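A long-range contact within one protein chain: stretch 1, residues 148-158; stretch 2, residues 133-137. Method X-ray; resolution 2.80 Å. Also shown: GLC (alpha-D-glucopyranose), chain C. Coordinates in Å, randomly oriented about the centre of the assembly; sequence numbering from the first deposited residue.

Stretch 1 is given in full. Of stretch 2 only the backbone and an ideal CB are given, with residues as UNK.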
# COMPACT_ATOMS: atom_id res chain seq x y z
N ASP A 148 8.97 8.32 -4.27
CA ASP A 148 7.55 8.05 -4.14
C ASP A 148 6.77 9.33 -3.85
O ASP A 148 5.74 9.58 -4.48
CB ASP A 148 7.27 7.07 -3.00
CG ASP A 148 7.51 5.63 -3.38
OD1 ASP A 148 7.67 4.82 -2.45
OD2 ASP A 148 7.53 5.30 -4.59
N ARG A 149 7.27 10.09 -2.87
CA ARG A 149 6.66 11.36 -2.48
C ARG A 149 6.66 12.34 -3.65
O ARG A 149 5.61 12.92 -3.96
CB ARG A 149 7.31 11.93 -1.22
CG ARG A 149 6.73 11.25 -0.00
CD ARG A 149 7.34 11.69 1.29
NE ARG A 149 6.98 10.73 2.32
CZ ARG A 149 7.59 10.61 3.50
NH1 ARG A 149 8.60 11.38 3.82
NH2 ARG A 149 7.19 9.68 4.36
N LEU A 150 7.79 12.46 -4.34
CA LEU A 150 7.77 13.11 -5.63
C LEU A 150 6.69 12.58 -6.57
O LEU A 150 5.92 13.35 -7.13
CB LEU A 150 9.11 13.02 -6.33
CG LEU A 150 9.13 13.87 -7.60
CD1 LEU A 150 8.66 15.30 -7.34
CD2 LEU A 150 10.51 13.88 -8.23
N ALA A 151 6.63 11.26 -6.74
CA ALA A 151 5.77 10.65 -7.76
C ALA A 151 4.30 10.98 -7.53
O ALA A 151 3.61 11.35 -8.45
CB ALA A 151 5.99 9.15 -7.82
N GLY A 152 3.85 10.86 -6.28
CA GLY A 152 2.47 11.17 -5.89
C GLY A 152 2.06 12.61 -6.08
O GLY A 152 0.95 12.88 -6.51
N MSE A 153 2.93 13.56 -5.74
CA MSE A 153 2.57 14.96 -5.90
C MSE A 153 2.56 15.33 -7.40
O MSE A 153 1.68 16.08 -7.89
CB MSE A 153 3.51 15.86 -5.10
CG MSE A 153 4.42 16.72 -5.96
SE MSE A 153 4.79 18.44 -5.12
CE MSE A 153 5.38 19.39 -6.72
N SER A 154 3.55 14.79 -8.11
CA SER A 154 3.72 14.97 -9.53
C SER A 154 2.48 14.50 -10.30
O SER A 154 1.94 15.26 -11.12
CB SER A 154 5.00 14.25 -9.97
OG SER A 154 5.09 14.16 -11.38
N ASP A 155 2.02 13.27 -10.05
CA ASP A 155 0.82 12.74 -10.70
C ASP A 155 -0.39 13.57 -10.37
O ASP A 155 -1.20 13.87 -11.25
CB ASP A 155 0.56 11.27 -10.31
CG ASP A 155 1.47 10.29 -11.02
OD1 ASP A 155 2.09 10.64 -12.06
OD2 ASP A 155 1.59 9.14 -10.54
N ALA A 156 -0.51 13.96 -9.11
CA ALA A 156 -1.63 14.78 -8.65
C ALA A 156 -1.71 16.07 -9.46
O ALA A 156 -2.81 16.50 -9.87
CB ALA A 156 -1.55 15.05 -7.15
N LEU A 157 -0.55 16.66 -9.73
CA LEU A 157 -0.49 17.90 -10.52
C LEU A 157 -0.88 17.68 -11.96
O LEU A 157 -1.62 18.48 -12.52
CB LEU A 157 0.88 18.59 -10.43
CG LEU A 157 1.38 19.11 -9.08
CD1 LEU A 157 2.55 20.00 -9.30
CD2 LEU A 157 0.33 19.88 -8.32
N LYS A 158 -0.39 16.58 -12.55
CA LYS A 158 -0.75 16.26 -13.95
C LYS A 158 -2.21 15.88 -14.10
O LYS A 158 -2.77 16.05 -15.15
CB LYS A 158 0.12 15.15 -14.54
CG LYS A 158 1.60 15.46 -14.60
CD LYS A 158 2.35 14.37 -15.34
CE LYS A 158 3.83 14.33 -14.97
NZ LYS A 158 4.41 12.99 -15.32
N UNK A 133 1.00 26.63 -8.37
CA UNK A 133 2.45 26.68 -8.51
C UNK A 133 2.99 26.13 -7.19
O UNK A 133 3.15 26.85 -6.18
CB UNK A 133 2.96 28.09 -8.81
N UNK A 134 3.24 24.83 -7.21
CA UNK A 134 3.52 24.03 -6.03
C UNK A 134 4.89 23.39 -6.22
O UNK A 134 5.14 22.78 -7.25
CB UNK A 134 2.44 22.97 -5.80
N UNK A 135 5.78 23.58 -5.24
CA UNK A 135 7.13 23.05 -5.26
C UNK A 135 7.33 21.94 -4.25
O UNK A 135 6.60 21.84 -3.25
CB UNK A 135 8.14 24.17 -5.00
N UNK A 136 8.36 21.13 -4.51
CA UNK A 136 8.66 19.92 -3.78
C UNK A 136 10.09 20.07 -3.36
O UNK A 136 10.92 20.51 -4.17
CB UNK A 136 8.42 18.65 -4.60
N UNK A 137 10.38 19.77 -2.11
CA UNK A 137 11.74 19.77 -1.61
C UNK A 137 11.98 18.48 -0.86
O UNK A 137 11.30 18.21 0.13
CB UNK A 137 12.00 20.98 -0.72
C1 GLC C . 13.62 11.14 7.22
C2 GLC C . 14.53 9.93 7.28
C3 GLC C . 14.07 8.90 6.27
C4 GLC C . 12.66 8.52 6.68
C5 GLC C . 11.74 9.72 6.47
C6 GLC C . 10.32 9.41 6.96
O1 GLC C . 13.94 11.90 6.08
O2 GLC C . 15.85 10.32 6.96
O3 GLC C . 14.96 7.80 6.26
O4 GLC C . 12.17 7.42 5.94
O5 GLC C . 12.23 10.85 7.17
O6 GLC C . 9.33 10.13 6.26

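Stretch 1 is one continuous run of helix, held by i to i+4 backbone hydrogen bonds such as Leu157 N to Met153 O at 2.9 Å. Stretch 2 runs almost antiparallel to it, at 173°, with the two axes 9.7 Å apart at their closest. That gap leaves room for side chains between the backbones. The side of the helix facing stretch 2 offers Leu150, Met153 and Leu157, with the backbone and CB of Arg149 beside them. Met153 is a selenomethionine.

Position 133 lies before the strand. Its phi/psi of -128/93 is extended, and its CA-to-CB bond points away from the helix. Nothing of stretch 1 comes within 5.5 Å of the ideal CB, so the helix sets little limit here and many side chains would suit, polar ones included. The deposited residue is Gln133. It makes no contact with stretch 1.

Position 134 points toward the helix, with strand angles of -122/127. Its ideal CB is 4.5 Å from Leu157 CD2 and 4.7 Å from Met153 CE. These neighbours are apolar and offer no charge or donor to pair with. A medium-sized aliphatic residue would suit: valine, isoleucine or leucine, perhaps methionine. The residue is Ile134, with chi1 m and chi2 t. Its CD1 lies 3.6 Å from Leu157 CD2, and its CG2 lies 4.2 Å from Met153 SE. The two ends of the side chain thus meet two different helix residues. The backbone takes part too, since Met153 CE packs 3.4 Å from Ile134 O.

Position 135 points away, as expected of alternation along a strand. The ideal CB has nothing of stretch 1 within 5.5 Å, so the helix does not choose between small and large here. The residue is Ala135. Its part in the contact is slight and comes through the backbone, with its C atom 4.1 Å from Met153 CE.

Position 136 points toward the helix again. Its ideal CB is 3.7 Å from Met153 SE and 4.3 Å from Leu150 CD1. Beyond these atoms lies space that reaches to the backbone at Arg149 and Leu150. A long apolar side chain would suit, such as leucine, methionine or phenylalanine; a flat ring could lie beside Leu150. The residue is Phe136, which has the largest covered area of the contact. With chi1 t, its ring extends along the helix surface. Leu150 covers one face: its CD1 is 3.8 Å from the centroid of the Phe136 ring and 11° off the normal, a CH-pi contact. Met153 SE sits at the ring edge and is 3.8 Å from Phe136 CB. Phe136 CE1 comes 3.3 Å from Leu150 N and 3.8 Å from Arg149 C. The end of Arg149 leads away from the strand, and its NH1 and NH2 both donate hydrogen bonds to the glucose O6.

Position 137 is out of reach of the helix. Its angles of -132/120 fit a beta-branched residue well, but stretch 1 makes no demand. The residue is Ile137.

Stretch 2 133-137: QIAFI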
# COMPACT_ATOMS: atom_id res chain seq x y z
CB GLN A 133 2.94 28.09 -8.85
CG GLN A 133 1.93 28.94 -9.61
CD GLN A 133 2.54 30.14 -10.33
OE1 GLN A 133 2.38 30.30 -11.55
NE2 GLN A 133 3.23 31.01 -9.59
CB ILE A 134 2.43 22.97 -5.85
CG1 ILE A 134 1.05 23.64 -5.75
CG2 ILE A 134 2.71 22.06 -4.66
CD1 ILE A 134 -0.12 22.74 -6.10
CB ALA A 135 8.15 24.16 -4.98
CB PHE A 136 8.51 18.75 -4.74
CG PHE A 136 9.16 17.49 -4.29
CD1 PHE A 136 8.40 16.50 -3.67
CD2 PHE A 136 10.51 17.27 -4.50
CE1 PHE A 136 8.99 15.32 -3.24
CE2 PHE A 136 11.13 16.10 -4.07
CZ PHE A 136 10.38 15.11 -3.44
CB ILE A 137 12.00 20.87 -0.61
CG1 ILE A 137 11.50 22.24 -1.12
CG2 ILE A 137 13.48 20.90 -0.23
CD1 ILE A 137 11.65 23.34 -0.06
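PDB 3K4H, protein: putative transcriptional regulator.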